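Local atomic coordinates of periplasmic divalent cation tolerance protein CutA (Pyrococcus horikoshii, PDB entry 1UKU), a protein that is involved in resistance toward heavy metals and, as a homotrimer, binds a copper ion at the interface between two trimers. Residues Met1-Tyr5 and Thr57-Trp62; Leu21-Ile27 and Glu64-Ile69; Cys29-His35 and Glu50-Lys56. All blocks are in the same frame, centred on the assembly; numbering follows the deposited sequence.

Contact 1 (Met1-Tyr5 and Thr57-Trp62); sequences MIIVY and TREDLW
I2 lies over T57 and reaches on to W62: its CG1 sits 3.7 Å from T57 CG2, its CG2 packs on E59 CG at 3.6 Å, and its CD1 ends 3.9 Å from W62 CB. A p,t rotamer carries this side chain toward the turn. The backbones of I2 and T57 form an antiparallel, hydrogen-bonded pair with CA atoms 5.6 Å apart; I2 N gives a bond to T57 O (2.9 Å) and T57 N returns one to I2 O (3.1 Å), both nearly straight. From I2 to Y5 the chain is extended. On the other side T57 is the last strand residue; R58 stays extended, then E59-L61 make a 3-10 turn, with L61 N bonded to R58 O and W62 N to E59 O (both 3.1 Å), leading into helix 62-72. That turn brings E59 round to the start of the chain: with chi1 m and chi2 p its carboxylate forms a salt bridge to the terminal amine, M1 N to E59 OE2, 2.7 Å. Further along the strand, V4 in the t rotamer points toward the turn and sets CG2 against W62 CZ3 at 3.7 Å. The indole also meets R82 in a cation-pi contact, and its NE1 is hydrogen-bonded to D87 of the second subunit; the hydroxyl of T57 is held by the backbone O of L26. Strand 2-8 thus pairs with the end of strand 44-57 just where the chain turns into a helix, a strand-to-helix junction of the ferredoxin-like alpha/beta sandwich of CutA.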
loop_
_atom_site.group_PDB
_atom_site.type_symbol
_atom_site.label_atom_id
_atom_site.label_comp_id
_atom_site.label_asym_id
_atom_site.label_seq_id
_atom_site.Cartn_x
_atom_site.Cartn_y
_atom_site.Cartn_z
ATOM N N MET A 1 8.392 6.601 -12.023
ATOM C CA MET A 1 8.944 5.877 -10.855
ATOM C C MET A 1 8.066 4.675 -10.566
ATOM O O MET A 1 6.968 4.532 -11.103
ATOM C CB MET A 1 9.016 6.800 -9.640
ATOM C CG MET A 1 7.699 7.211 -9.042
ATOM S SD MET A 1 7.866 8.050 -7.433
ATOM C CE MET A 1 8.151 6.646 -6.341
ATOM N N ILE A 2 8.576 3.819 -9.676
ATOM C CA ILE A 2 7.875 2.624 -9.230
ATOM C C ILE A 2 7.936 2.441 -7.720
ATOM O O ILE A 2 8.829 2.955 -7.038
ATOM C CB ILE A 2 8.408 1.358 -9.933
ATOM C CG1 ILE A 2 9.840 1.072 -9.523
ATOM C CG2 ILE A 2 8.313 1.465 -11.448
ATOM C CD1 ILE A 2 10.424 -0.230 -10.045
ATOM N N ILE A 3 6.960 1.695 -7.229
ATOM C CA ILE A 3 6.984 1.128 -5.896
ATOM C C ILE A 3 7.309 -0.336 -6.024
ATOM O O ILE A 3 6.847 -1.014 -6.932
ATOM C CB ILE A 3 5.586 1.283 -5.230
ATOM C CG1 ILE A 3 5.237 2.766 -5.072
ATOM C CG2 ILE A 3 5.495 0.500 -3.934
ATOM C CD1 ILE A 3 6.175 3.542 -4.403
ATOM N N VAL A 4 8.091 -0.827 -5.089
ATOM C CA VAL A 4 8.312 -2.254 -4.929
ATOM C C VAL A 4 7.937 -2.635 -3.502
ATOM O O VAL A 4 8.425 -2.035 -2.556
ATOM C CB VAL A 4 9.747 -2.630 -5.231
ATOM C CG1 VAL A 4 10.013 -4.138 -4.985
ATOM C CG2 VAL A 4 10.052 -2.266 -6.669
ATOM N N TYR A 5 7.091 -3.637 -3.366
ATOM C CA TYR A 5 6.663 -4.151 -2.063
ATOM C C TYR A 5 7.286 -5.536 -1.853
ATOM O O TYR A 5 7.244 -6.403 -2.716
ATOM C CB TYR A 5 5.146 -4.257 -1.997
ATOM C CG TYR A 5 4.543 -4.689 -0.674
ATOM C CD1 TYR A 5 4.655 -3.894 0.442
ATOM C CD2 TYR A 5 3.845 -5.905 -0.542
ATOM C CE1 TYR A 5 4.090 -4.268 1.671
ATOM C CE2 TYR A 5 3.274 -6.288 0.696
ATOM C CZ TYR A 5 3.400 -5.450 1.785
ATOM O OH TYR A 5 2.826 -5.794 2.997
ATOM N N THR A 57 11.755 3.649 -6.279
ATOM C CA THR A 57 12.935 3.756 -7.156
ATOM C C THR A 57 12.507 4.110 -8.586
ATOM O O THR A 57 11.342 4.379 -8.838
ATOM C CB THR A 57 13.804 2.485 -7.089
ATOM O OG1 THR A 57 15.094 2.755 -7.679
ATOM C CG2 THR A 57 13.191 1.336 -7.875
ATOM N N ARG A 58 13.481 4.135 -9.492
ATOM C CA ARG A 58 13.216 4.375 -10.898
ATOM C C ARG A 58 12.806 3.123 -11.619
ATOM O O ARG A 58 13.266 2.045 -11.318
ATOM C CB ARG A 58 14.452 4.930 -11.613
ATOM C CG ARG A 58 15.071 6.167 -11.008
ATOM C CD ARG A 58 16.011 6.860 -11.974
ATOM N NE ARG A 58 16.976 5.958 -12.579
ATOM C CZ ARG A 58 18.254 5.880 -12.250
ATOM N NH1 ARG A 58 18.748 6.600 -11.225
ATOM N NH2 ARG A 58 19.050 5.030 -12.890
ATOM N N GLU A 59 11.990 3.288 -12.651
ATOM C CA GLU A 59 11.606 2.162 -13.499
ATOM C C GLU A 59 12.787 1.385 -14.061
ATOM O O GLU A 59 12.788 0.154 -14.096
ATOM C CB GLU A 59 10.851 2.643 -14.727
ATOM C CG GLU A 59 9.440 3.028 -14.493
ATOM C CD GLU A 59 9.285 4.445 -14.051
ATOM O OE1 GLU A 59 10.334 5.046 -13.662
ATOM O OE2 GLU A 59 8.135 4.950 -14.161
ATOM N N ASP A 60 13.798 2.112 -14.553
ATOM C CA ASP A 60 14.914 1.472 -15.231
ATOM C C ASP A 60 15.775 0.627 -14.296
ATOM O O ASP A 60 16.549 -0.178 -14.752
ATOM C CB ASP A 60 15.795 2.498 -15.972
ATOM C CG ASP A 60 16.478 3.454 -15.029
ATOM O OD1 ASP A 60 15.835 4.439 -14.653
ATOM O OD2 ASP A 60 17.629 3.222 -14.620
ATOM N N LEU A 61 15.613 0.793 -12.976
ATOM C CA LEU A 61 16.356 0.010 -12.008
ATOM C C LEU A 61 15.626 -1.283 -11.559
ATOM O O LEU A 61 16.168 -2.039 -10.766
ATOM C CB LEU A 61 16.719 0.874 -10.788
ATOM C CG LEU A 61 17.712 2.022 -11.052
ATOM C CD1 LEU A 61 17.858 2.887 -9.849
ATOM C CD2 LEU A 61 19.048 1.447 -11.391
ATOM N N TRP A 62 14.433 -1.537 -12.074
ATOM C CA TRP A 62 13.616 -2.675 -11.613
ATOM C C TRP A 62 14.352 -4.011 -11.671
ATOM O O TRP A 62 14.389 -4.734 -10.700
ATOM C CB TRP A 62 12.315 -2.762 -12.396
ATOM C CG TRP A 62 11.603 -4.064 -12.290
ATOM C CD1 TRP A 62 11.265 -4.878 -13.320
ATOM C CD2 TRP A 62 11.094 -4.680 -11.106
ATOM N NE1 TRP A 62 10.589 -5.985 -12.854
ATOM C CE2 TRP A 62 10.495 -5.902 -11.491
ATOM C CE3 TRP A 62 11.132 -4.359 -9.749
ATOM C CZ2 TRP A 62 9.883 -6.763 -10.579
ATOM C CZ3 TRP A 62 10.538 -5.242 -8.838
ATOM C CH2 TRP A 62 9.924 -6.421 -9.259
#

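Contact 2 (Leu21-Ile27 and Glu64-Ile69); sequences LLKERLI and ELKERI
L21, in the last turns of helix 11-23, is the first residue to meet helix 62-72: in the m,t rotamer its CD2 lies 3.8 Å from L65 CD1 and 4.0 Å from R68 CB, while its CD1 is 3.9 Å from I69 CG1. The CA atoms of L21 and R68 are 7.9 Å apart. E24 points toward the second helix and, extended through chi2, grips R68 with both carboxylate oxygens, OE1 to NH2 and OE2 to NE, each 2.8 Å. R25 takes positive phi (62°) and ends the helix in a Schellman motif, with L26 N bonded to L21 O (3.0 Å) and R25 N to L22 O (2.9 Å). The reversal turns L26 inward, its CA 6.0 Å from that of L65; its CD1 packs on R68 CG (3.6 Å), its CD2 on E64 CD (3.7 Å) and its CB on L65 CD1 (4.1 Å). I27, now extended, sets CG2 against L65 CD2 at 3.8 Å. L65 is t,p, and E64-I69 is regular helix. R68 also bridges to E71, and E64 to K101. The end of helix 11-23 and the turn after it thus bury leucine and isoleucine against helix 62-72, while the partly exposed E24 and R68 satisfy each other's charge.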
loop_
_atom_site.group_PDB
_atom_site.type_symbol
_atom_site.label_atom_id
_atom_site.label_comp_id
_atom_site.label_asym_id
_atom_site.label_seq_id
_atom_site.Cartn_x
_atom_site.Cartn_y
_atom_site.Cartn_z
ATOM N N LEU A 21 20.440 -1.826 0.109
ATOM C CA LEU A 21 19.885 -1.358 -1.153
ATOM C C LEU A 21 20.119 0.141 -1.264
ATOM O O LEU A 21 20.399 0.631 -2.372
ATOM C CB LEU A 21 18.407 -1.695 -1.282
ATOM C CG LEU A 21 18.044 -3.177 -1.372
ATOM C CD1 LEU A 21 16.502 -3.343 -1.352
ATOM C CD2 LEU A 21 18.630 -3.913 -2.586
ATOM N N LEU A 22 20.011 0.885 -0.159
ATOM C CA LEU A 22 20.314 2.317 -0.164
ATOM C C LEU A 22 21.800 2.535 -0.468
ATOM O O LEU A 22 22.148 3.373 -1.294
ATOM C CB LEU A 22 19.926 2.983 1.162
ATOM C CG LEU A 22 18.412 3.198 1.323
ATOM C CD1 LEU A 22 18.055 3.418 2.783
ATOM C CD2 LEU A 22 17.926 4.368 0.498
ATOM N N LYS A 23 22.661 1.776 0.186
ATOM C CA LYS A 23 24.111 1.914 -0.045
ATOM C C LYS A 23 24.472 1.657 -1.503
ATOM O O LYS A 23 25.377 2.308 -2.045
ATOM C CB LYS A 23 24.894 0.987 0.867
ATOM C CG LYS A 23 24.879 1.492 2.329
ATOM C CD LYS A 23 25.811 0.739 3.254
ATOM C CE LYS A 23 25.768 -0.764 3.089
ATOM N NZ LYS A 23 26.371 -1.451 4.270
ATOM N N GLU A 24 23.772 0.713 -2.145
ATOM C CA GLU A 24 23.978 0.355 -3.536
ATOM C C GLU A 24 23.246 1.267 -4.479
ATOM O O GLU A 24 23.313 1.081 -5.691
ATOM C CB GLU A 24 23.617 -1.113 -3.755
ATOM C CG GLU A 24 24.616 -2.005 -3.061
ATOM C CD GLU A 24 24.334 -3.474 -3.187
ATOM O OE1 GLU A 24 24.923 -4.244 -2.401
ATOM O OE2 GLU A 24 23.543 -3.851 -4.069
ATOM N N ARG A 25 22.524 2.240 -3.915
ATOM C CA ARG A 25 21.843 3.301 -4.639
ATOM C C ARG A 25 20.756 2.744 -5.590
ATOM O O ARG A 25 20.384 3.326 -6.592
ATOM C CB ARG A 25 22.901 4.236 -5.255
ATOM C CG ARG A 25 23.631 5.060 -4.144
ATOM C CD ARG A 25 22.924 6.305 -3.817
ATOM N NE ARG A 25 23.543 7.160 -2.796
ATOM C CZ ARG A 25 23.029 8.321 -2.395
ATOM N NH1 ARG A 25 21.885 8.738 -2.888
ATOM N NH2 ARG A 25 23.625 9.063 -1.454
ATOM N N LEU A 26 20.171 1.616 -5.170
ATOM C CA LEU A 26 19.142 0.951 -5.954
ATOM C C LEU A 26 17.733 1.422 -5.635
ATOM O O LEU A 26 16.826 1.155 -6.416
ATOM C CB LEU A 26 19.218 -0.567 -5.831
ATOM C CG LEU A 26 20.458 -1.142 -6.507
ATOM C CD1 LEU A 26 20.595 -2.613 -6.150
ATOM C CD2 LEU A 26 20.383 -0.959 -8.014
ATOM N N ILE A 27 17.584 2.052 -4.474
ATOM C CA ILE A 27 16.320 2.662 -4.036
ATOM C C ILE A 27 16.622 4.028 -3.477
ATOM O O ILE A 27 17.711 4.243 -2.976
ATOM C CB ILE A 27 15.541 1.793 -2.990
ATOM C CG1 ILE A 27 16.267 1.682 -1.651
ATOM C CG2 ILE A 27 15.233 0.427 -3.577
ATOM C CD1 ILE A 27 15.477 0.881 -0.608
ATOM N N GLU A 64 17.538 -4.862 -11.946
ATOM C CA GLU A 64 18.683 -4.910 -11.077
ATOM C C GLU A 64 18.241 -4.998 -9.624
ATOM O O GLU A 64 18.827 -5.710 -8.835
ATOM C CB GLU A 64 19.567 -3.678 -11.329
ATOM C CG GLU A 64 20.894 -3.715 -10.609
ATOM C CD GLU A 64 21.827 -2.580 -10.995
ATOM O OE1 GLU A 64 22.932 -2.583 -10.431
ATOM O OE2 GLU A 64 21.451 -1.698 -11.803
ATOM N N LEU A 65 17.212 -4.235 -9.263
ATOM C CA LEU A 65 16.738 -4.219 -7.884
ATOM C C LEU A 65 16.121 -5.569 -7.520
ATOM O O LEU A 65 16.355 -6.100 -6.446
ATOM C CB LEU A 65 15.722 -3.097 -7.687
ATOM C CG LEU A 65 15.009 -3.082 -6.327
ATOM C CD1 LEU A 65 15.995 -2.972 -5.193
ATOM C CD2 LEU A 65 13.979 -1.985 -6.283
ATOM N N LYS A 66 15.320 -6.115 -8.430
ATOM C CA LYS A 66 14.691 -7.395 -8.207
ATOM C C LYS A 66 15.749 -8.470 -7.983
ATOM O O LYS A 66 15.629 -9.280 -7.061
ATOM C CB LYS A 66 13.818 -7.768 -9.382
ATOM C CG LYS A 66 13.156 -9.127 -9.190
ATOM C CD LYS A 66 12.291 -9.550 -10.345
ATOM C CE LYS A 66 12.987 -10.594 -11.129
ATOM N NZ LYS A 66 12.855 -10.332 -12.542
ATOM N N GLU A 67 16.800 -8.473 -8.797
ATOM C CA GLU A 67 17.868 -9.461 -8.603
ATOM C C GLU A 67 18.557 -9.286 -7.269
ATOM O O GLU A 67 18.807 -10.277 -6.571
ATOM C CB GLU A 67 18.916 -9.374 -9.718
ATOM C CG GLU A 67 20.112 -10.316 -9.515
ATOM C CD GLU A 67 19.773 -11.813 -9.478
ATOM O OE1 GLU A 67 20.540 -12.603 -8.843
ATOM O OE2 GLU A 67 18.761 -12.263 -10.039
ATOM N N ARG A 68 18.848 -8.044 -6.882
ATOM C CA ARG A 68 19.496 -7.825 -5.604
ATOM C C ARG A 68 18.611 -8.244 -4.426
ATOM O O ARG A 68 19.099 -8.840 -3.459
ATOM C CB ARG A 68 19.992 -6.392 -5.460
ATOM C CG ARG A 68 21.293 -6.139 -6.151
ATOM C CD ARG A 68 22.449 -7.039 -5.664
ATOM N NE ARG A 68 23.107 -6.632 -4.425
ATOM C CZ ARG A 68 23.600 -7.464 -3.502
ATOM N NH1 ARG A 68 23.473 -8.777 -3.618
ATOM N NH2 ARG A 68 24.226 -6.980 -2.452
ATOM N N ILE A 69 17.317 -7.985 -4.504
ATOM C CA ILE A 69 16.452 -8.432 -3.439
ATOM C C ILE A 69 16.463 -9.943 -3.374
ATOM O O ILE A 69 16.503 -10.495 -2.276
ATOM C CB ILE A 69 15.033 -7.873 -3.592
ATOM C CG1 ILE A 69 15.044 -6.351 -3.373
ATOM C CG2 ILE A 69 14.068 -8.540 -2.580
ATOM C CD1 ILE A 69 13.743 -5.676 -3.823
#

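Contact 3 (Cys29-His35 and Glu50-Lys56); sequences CANLREH and EVGAILK
G52 sits where a side chain could not: a CB in the ideal position would fall 2.4 Å from R33 NH1 and 3.0 Å from H35 ND1, so glycine lets the arginine and histidine fold across the strand. R33 (chi1 p) gives NH1 to H35 ND1 at 2.8 Å, and H35 (chi1 p) passes NE2 to E50 OE1, also 2.8 Å, making a polar chain over the sheet. Beneath it the two strands, arms of the beta hairpin 29-41/44-57, run antiparallel, 4.4 Å apart at closest approach of their axes and 144° between directions. Hydrogen-bonded pairs are N31 with I54 (N31 N to I54 O 2.8 Å, I54 N to N31 O 2.9 Å), R33 with G52 (R33 N to G52 O 3.0 Å, G52 N to R33 O 2.8 Å) and H35 with E50 (H35 N to E50 O and E50 N to H35 O, 3.0 Å each). L32-A53 and E34-V51 come between these and A30-L55 precedes N31-I54, all non-hydrogen-bonded, with CA atoms 4.3 to 4.6 Å apart. These direct their side chains to the other face, where A30 CB meets L55 CD2 (3.6 Å) and L32 CB meets V51 CG1 (3.9 Å). E50 bonds to Y75 as well, and its side chain lies about 4 Å from that of D48, a copper ligand. In the third subunit a strand pairs with C29-L32, so the sheet continues across the trimer. Within the chain, helix 11-23 lies on the A30, L32 and V51 face, strand 2-8 flanks strand 44-57 on its far edge, and helix 90-99 packs on C29 and K56.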
loop_
_atom_site.group_PDB
_atom_site.type_symbol
_atom_site.label_atom_id
_atom_site.label_comp_id
_atom_site.label_asym_id
_atom_site.label_seq_id
_atom_site.Cartn_x
_atom_site.Cartn_y
_atom_site.Cartn_z
ATOM N N CYS A 29 14.299 5.370 -1.175
ATOM C CA CYS A 29 13.773 5.316 0.175
ATOM C C CYS A 29 12.938 4.083 0.373
ATOM O O CYS A 29 12.532 3.409 -0.573
ATOM C CB CYS A 29 12.979 6.552 0.458
ATOM S SG CYS A 29 11.599 6.631 -0.540
ATOM N N ALA A 30 12.747 3.758 1.649
ATOM C CA ALA A 30 11.951 2.635 2.108
ATOM C C ALA A 30 11.044 3.082 3.262
ATOM O O ALA A 30 11.432 3.925 4.057
ATOM C CB ALA A 30 12.822 1.529 2.523
ATOM N N ASN A 31 9.823 2.554 3.297
ATOM C CA ASN A 31 8.909 2.730 4.413
ATOM C C ASN A 31 8.611 1.315 4.961
ATOM O O ASN A 31 8.132 0.457 4.225
ATOM C CB ASN A 31 7.597 3.363 3.962
ATOM C CG ASN A 31 7.701 4.800 3.488
ATOM O OD1 ASN A 31 6.695 5.304 2.982
ATOM N ND2 ASN A 31 8.833 5.486 3.685
ATOM N N LEU A 32 8.914 1.087 6.230
ATOM C CA LEU A 32 8.787 -0.232 6.863
ATOM C C LEU A 32 7.731 -0.181 7.931
ATOM O O LEU A 32 7.730 0.715 8.754
ATOM C CB LEU A 32 10.094 -0.668 7.506
ATOM C CG LEU A 32 11.191 -1.189 6.552
ATOM C CD1 LEU A 32 11.485 -0.313 5.344
ATOM C CD2 LEU A 32 12.456 -1.486 7.350
ATOM N N ARG A 33 6.859 -1.171 7.965
ATOM C CA ARG A 33 5.850 -1.274 9.026
ATOM C C ARG A 33 5.430 -2.731 9.206
ATOM O O ARG A 33 5.400 -3.502 8.267
ATOM C CB ARG A 33 4.632 -0.370 8.798
ATOM C CG ARG A 33 3.550 -0.923 7.897
ATOM C CD ARG A 33 3.935 -1.000 6.502
ATOM N NE ARG A 33 2.906 -1.625 5.635
ATOM C CZ ARG A 33 2.686 -2.926 5.486
ATOM N NH1 ARG A 33 3.342 -3.816 6.184
ATOM N NH2 ARG A 33 1.793 -3.349 4.596
ATOM N N GLU A 34 5.140 -3.092 10.442
ATOM C CA GLU A 34 4.672 -4.431 10.774
ATOM C C GLU A 34 3.326 -4.786 10.140
ATOM O O GLU A 34 2.459 -3.934 9.945
ATOM C CB GLU A 34 4.604 -4.568 12.308
ATOM C CG GLU A 34 5.973 -4.583 12.968
ATOM C CD GLU A 34 5.907 -4.470 14.490
ATOM O OE1 GLU A 34 6.958 -4.152 15.114
ATOM O OE2 GLU A 34 4.820 -4.699 15.080
ATOM N N HIS A 35 3.160 -6.081 9.882
ATOM C CA HIS A 35 1.836 -6.619 9.582
ATOM C C HIS A 35 1.794 -8.071 10.001
ATOM O O HIS A 35 2.824 -8.658 10.343
ATOM C CB HIS A 35 1.456 -6.456 8.103
ATOM C CG HIS A 35 2.320 -7.238 7.165
ATOM N ND1 HIS A 35 3.113 -6.648 6.205
ATOM C CD2 HIS A 35 2.485 -8.576 7.022
ATOM C CE1 HIS A 35 3.780 -7.595 5.559
ATOM N NE2 HIS A 35 3.395 -8.775 6.013
ATOM N N GLU A 50 5.393 -10.174 10.408
ATOM C CA GLU A 50 6.378 -9.734 9.437
ATOM C C GLU A 50 6.569 -8.225 9.479
ATOM O O GLU A 50 5.807 -7.511 10.091
ATOM C CB GLU A 50 5.931 -10.111 8.025
ATOM C CG GLU A 50 5.813 -11.602 7.722
ATOM C CD GLU A 50 5.617 -11.839 6.234
ATOM O OE1 GLU A 50 4.763 -11.215 5.592
ATOM O OE2 GLU A 50 6.346 -12.676 5.660
ATOM N N VAL A 51 7.579 -7.768 8.738
ATOM C CA VAL A 51 7.752 -6.342 8.453
ATOM C C VAL A 51 7.603 -6.149 6.954
ATOM O O VAL A 51 8.387 -6.732 6.179
ATOM C CB VAL A 51 9.109 -5.831 8.977
ATOM C CG1 VAL A 51 9.325 -4.355 8.590
ATOM C CG2 VAL A 51 9.123 -5.987 10.497
ATOM N N GLY A 52 6.610 -5.391 6.537
ATOM C CA GLY A 52 6.465 -5.060 5.132
ATOM C C GLY A 52 7.298 -3.854 4.765
ATOM O O GLY A 52 7.479 -2.978 5.606
ATOM N N ALA A 53 7.772 -3.804 3.530
ATOM C CA ALA A 53 8.659 -2.743 3.042
ATOM C C ALA A 53 8.159 -2.224 1.711
ATOM O O ALA A 53 7.987 -2.985 0.752
ATOM C CB ALA A 53 10.063 -3.257 2.894
ATOM N N ILE A 54 7.918 -0.928 1.699
ATOM C CA ILE A 54 7.538 -0.186 0.518
ATOM C C ILE A 54 8.793 0.564 0.058
ATOM O O ILE A 54 9.274 1.477 0.729
ATOM C CB ILE A 54 6.394 0.801 0.836
ATOM C CG1 ILE A 54 5.137 0.067 1.314
ATOM C CG2 ILE A 54 6.054 1.627 -0.411
ATOM C CD1 ILE A 54 4.200 0.922 2.178
ATOM N N LEU A 55 9.301 0.190 -1.102
ATOM C CA LEU A 55 10.503 0.769 -1.689
ATOM C C LEU A 55 10.168 1.652 -2.870
ATOM O O LEU A 55 9.261 1.344 -3.616
ATOM C CB LEU A 55 11.463 -0.335 -2.151
ATOM C CG LEU A 55 11.631 -1.553 -1.219
ATOM C CD1 LEU A 55 12.542 -2.558 -1.831
ATOM C CD2 LEU A 55 12.151 -1.111 0.153
ATOM N N LYS A 56 10.914 2.737 -3.035
ATOM C CA LYS A 56 10.642 3.704 -4.110
ATOM C C LYS A 56 11.891 3.826 -4.957
ATOM O O LYS A 56 12.973 4.062 -4.446
ATOM C CB LYS A 56 10.212 5.056 -3.527
ATOM C CG LYS A 56 9.020 4.929 -2.532
ATOM C CD LYS A 56 8.735 6.184 -1.685
ATOM C CE LYS A 56 8.565 5.895 -0.149
ATOM N NZ LYS A 56 9.859 5.840 0.722
#

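In the fold
Strand 44-57 and the chain just beyond it tie the three contacts together. Contact 3 pairs this strand with 29-41, contact 1 pairs its end with strand 2-8, its neighbour in the same sheet, and contact 2 joins the two helices packed near L55. The centres of contacts 1 and 2 lie 10 Å apart, those of contacts 1 and 3 14 Å, and those of contacts 2 and 3 15 Å. Along the chain contacts 1 and 2 interlock, their segments alternating, while both halves of contact 3 fall between those of each. The crossing is stitched by T57 OG1 to L26 O (2.7 Å), and V4 O to L55 N (2.8 Å) links the sheet. All three also touch other subunits, so each lies beside a subunit interface as well as in the chain's own core.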